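Local coordinates for flagellar biosynthesis protein FlaG (Helicobacter pylori, PDB 6JSX) that probably takes part in the assembly of the bacterial flagellum, at residues F27-T32 against I52-A57. Numbering follows the deposited sequence.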
loop_
_atom_site.group_PDB
_atom_site.type_symbol
_atom_site.label_atom_id
_atom_site.label_comp_id
_atom_site.label_asym_id
_atom_site.label_seq_id
_atom_site.Cartn_x
_atom_site.Cartn_y
_atom_site.Cartn_z
ATOM N N PHE A 27 -6.482 -0.085 6.392
ATOM C CA PHE A 27 -5.398 0.613 7.061
ATOM C C PHE A 27 -5.925 1.192 8.349
ATOM O O PHE A 27 -7.107 1.516 8.454
ATOM C CB PHE A 27 -4.846 1.730 6.166
ATOM C CG PHE A 27 -4.195 1.219 4.905
ATOM C CD1 PHE A 27 -4.960 0.976 3.760
ATOM C CD2 PHE A 27 -2.822 0.955 4.868
ATOM C CE1 PHE A 27 -4.371 0.485 2.593
ATOM C CE2 PHE A 27 -2.221 0.464 3.700
ATOM C CZ PHE A 27 -3.004 0.231 2.557
ATOM N N SER A 28 -5.047 1.302 9.338
ATOM C CA SER A 28 -5.379 1.998 10.577
ATOM C C SER A 28 -4.119 2.275 11.363
ATOM O O SER A 28 -3.106 1.602 11.175
ATOM C CB SER A 28 -6.304 1.157 11.433
ATOM O OG SER A 28 -5.688 -0.079 11.654
ATOM N N TYR A 29 -4.185 3.269 12.242
ATOM C CA TYR A 29 -3.118 3.459 13.204
ATOM C C TYR A 29 -3.432 2.683 14.474
ATOM O O TYR A 29 -4.482 2.884 15.086
ATOM C CB TYR A 29 -2.935 4.933 13.547
ATOM C CG TYR A 29 -1.777 5.192 14.498
ATOM C CD1 TYR A 29 -0.464 5.164 14.040
ATOM C CD2 TYR A 29 -1.993 5.466 15.846
ATOM C CE1 TYR A 29 0.600 5.393 14.886
ATOM C CE2 TYR A 29 -0.931 5.714 16.703
ATOM C CZ TYR A 29 0.368 5.680 16.217
ATOM O OH TYR A 29 1.443 5.924 17.058
ATOM N N ASN A 30 -2.534 1.786 14.867
ATOM C CA ASN A 30 -2.638 1.184 16.188
ATOM C C ASN A 30 -1.839 1.999 17.210
ATOM O O ASN A 30 -0.626 2.200 17.054
ATOM C CB ASN A 30 -2.166 -0.268 16.158
ATOM C CG ASN A 30 -2.583 -1.042 17.386
ATOM O OD1 ASN A 30 -2.453 -0.554 18.512
ATOM N ND2 ASN A 30 -3.097 -2.254 17.178
ATOM N N ASP A 31 -2.516 2.480 18.249
ATOM C CA ASP A 31 -1.834 3.258 19.276
ATOM C C ASP A 31 -1.164 2.348 20.317
ATOM O O ASP A 31 -0.270 2.765 21.051
ATOM C CB ASP A 31 -2.787 4.263 19.938
ATOM C CG ASP A 31 -2.048 5.333 20.736
ATOM O OD1 ASP A 31 -1.505 6.279 20.119
ATOM O OD2 ASP A 31 -1.995 5.219 21.980
ATOM N N THR A 32 -1.594 1.095 20.362
ATOM C CA THR A 32 -1.014 0.136 21.289
ATOM C C THR A 32 0.360 -0.351 20.815
ATOM O O THR A 32 1.323 -0.355 21.584
ATOM C CB THR A 32 -1.973 -1.033 21.517
ATOM O OG1 THR A 32 -3.180 -0.527 22.101
ATOM C CG2 THR A 32 -1.353 -2.075 22.431
ATOM N N ILE A 52 3.727 -1.845 10.515
ATOM C CA ILE A 52 4.873 -1.037 10.149
ATOM C C ILE A 52 4.942 0.069 11.194
ATOM O O ILE A 52 4.096 0.970 11.211
ATOM C CB ILE A 52 4.696 -0.440 8.728
ATOM C CG1 ILE A 52 4.620 -1.559 7.686
ATOM C CG2 ILE A 52 5.830 0.509 8.385
ATOM C CD1 ILE A 52 4.327 -1.081 6.272
ATOM N N PRO A 53 5.919 -0.025 12.105
ATOM C CA PRO A 53 5.997 0.947 13.204
ATOM C C PRO A 53 6.029 2.376 12.701
ATOM O O PRO A 53 6.549 2.619 11.609
ATOM C CB PRO A 53 7.295 0.570 13.942
ATOM C CG PRO A 53 7.913 -0.565 13.180
ATOM C CD PRO A 53 6.841 -1.155 12.301
ATOM N N SER A 54 5.450 3.278 13.497
ATOM C CA SER A 54 5.238 4.688 13.148
ATOM C C SER A 54 6.334 5.307 12.291
ATOM O O SER A 54 6.068 5.829 11.211
ATOM C CB SER A 54 5.060 5.536 14.415
ATOM O OG SER A 54 3.766 5.406 14.977
ATOM N N LYS A 55 7.565 5.241 12.776
ATOM C CA LYS A 55 8.667 5.938 12.130
ATOM C C LYS A 55 8.996 5.366 10.758
ATOM O O LYS A 55 9.205 6.106 9.806
ATOM C CB LYS A 55 9.899 5.920 13.039
ATOM C CG LYS A 55 11.078 6.734 12.535
ATOM C CD LYS A 55 12.036 7.053 13.666
ATOM C CE LYS A 55 13.387 7.518 13.140
ATOM N NZ LYS A 55 14.384 7.737 14.243
ATOM N N GLU A 56 9.028 4.047 10.649
ATOM C CA GLU A 56 9.338 3.419 9.373
ATOM C C GLU A 56 8.234 3.693 8.343
ATOM O O GLU A 56 8.491 3.738 7.140
ATOM C CB GLU A 56 9.581 1.913 9.560
ATOM C CG GLU A 56 10.840 1.582 10.376
ATOM C CD GLU A 56 10.988 0.087 10.663
ATOM O OE1 GLU A 56 9.953 -0.602 10.766
ATOM O OE2 GLU A 56 12.135 -0.406 10.781
ATOM N N ALA A 57 7.014 3.906 8.833
ATOM C CA ALA A 57 5.854 4.136 7.980
ATOM C C ALA A 57 5.874 5.526 7.366
ATOM O O ALA A 57 5.501 5.718 6.202
ATOM C CB ALA A 57 4.575 3.936 8.779
#
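With CG anti to the backbone N (chi1 -177°), the Y29 side chain, whose first bond leaves the strand across the direction of S54, swings its ring over so that the hydroxyl end reaches the serine. In S54, chi1 of -78° sets OG anti to the carbonyl carbon and beside the backbone N, where it meets that hydroxyl. The backbones stay well separated, the CA atoms of Y29 and S54 lying 8.4 Å apart; the phenol covers more than half of this distance, and the short serine side chain and the hydrogen bond close the rest. Y29 OH donates to S54 OG at 3.2 Å. The acceptor lies close to the ring plane on the CE1 side, and the CZ-OH...OG angle of about 98° folds it back along the ring edge, so the serine stands beside the phenol and not over a face.

Y29 belongs to strand 26-30 and S54 opens helix 54-72, directly after P53 at the N-cap. Strand 35-41 lies between strands 26-30 and 47-53 in the antiparallel sheet, and the tyrosine passes K34, just before the middle strand, to reach the point where the third strand gives way to the helix. L7 and K4 of helix 4-21 touch the Y29 side chain, and S54 packs on Y3. Proline is tolerated at the N-cap, where the helix does not call on the residue's amide, and its carbonyl accepts the first helical bond, A57 N to P53 O at 3.1 Å. Beyond the strand end, N30 OD1 accepts from T32 N at 2.6 Å, forming an Asx turn that leads the chain toward strand 35-41.

K34 O can only accept, which makes buried S54 OG the donor in their weak hydrogen bond while it accepts from Y29 OH. A hydroxyl, able to do both, suits this spot and ties the strand end to the helix start.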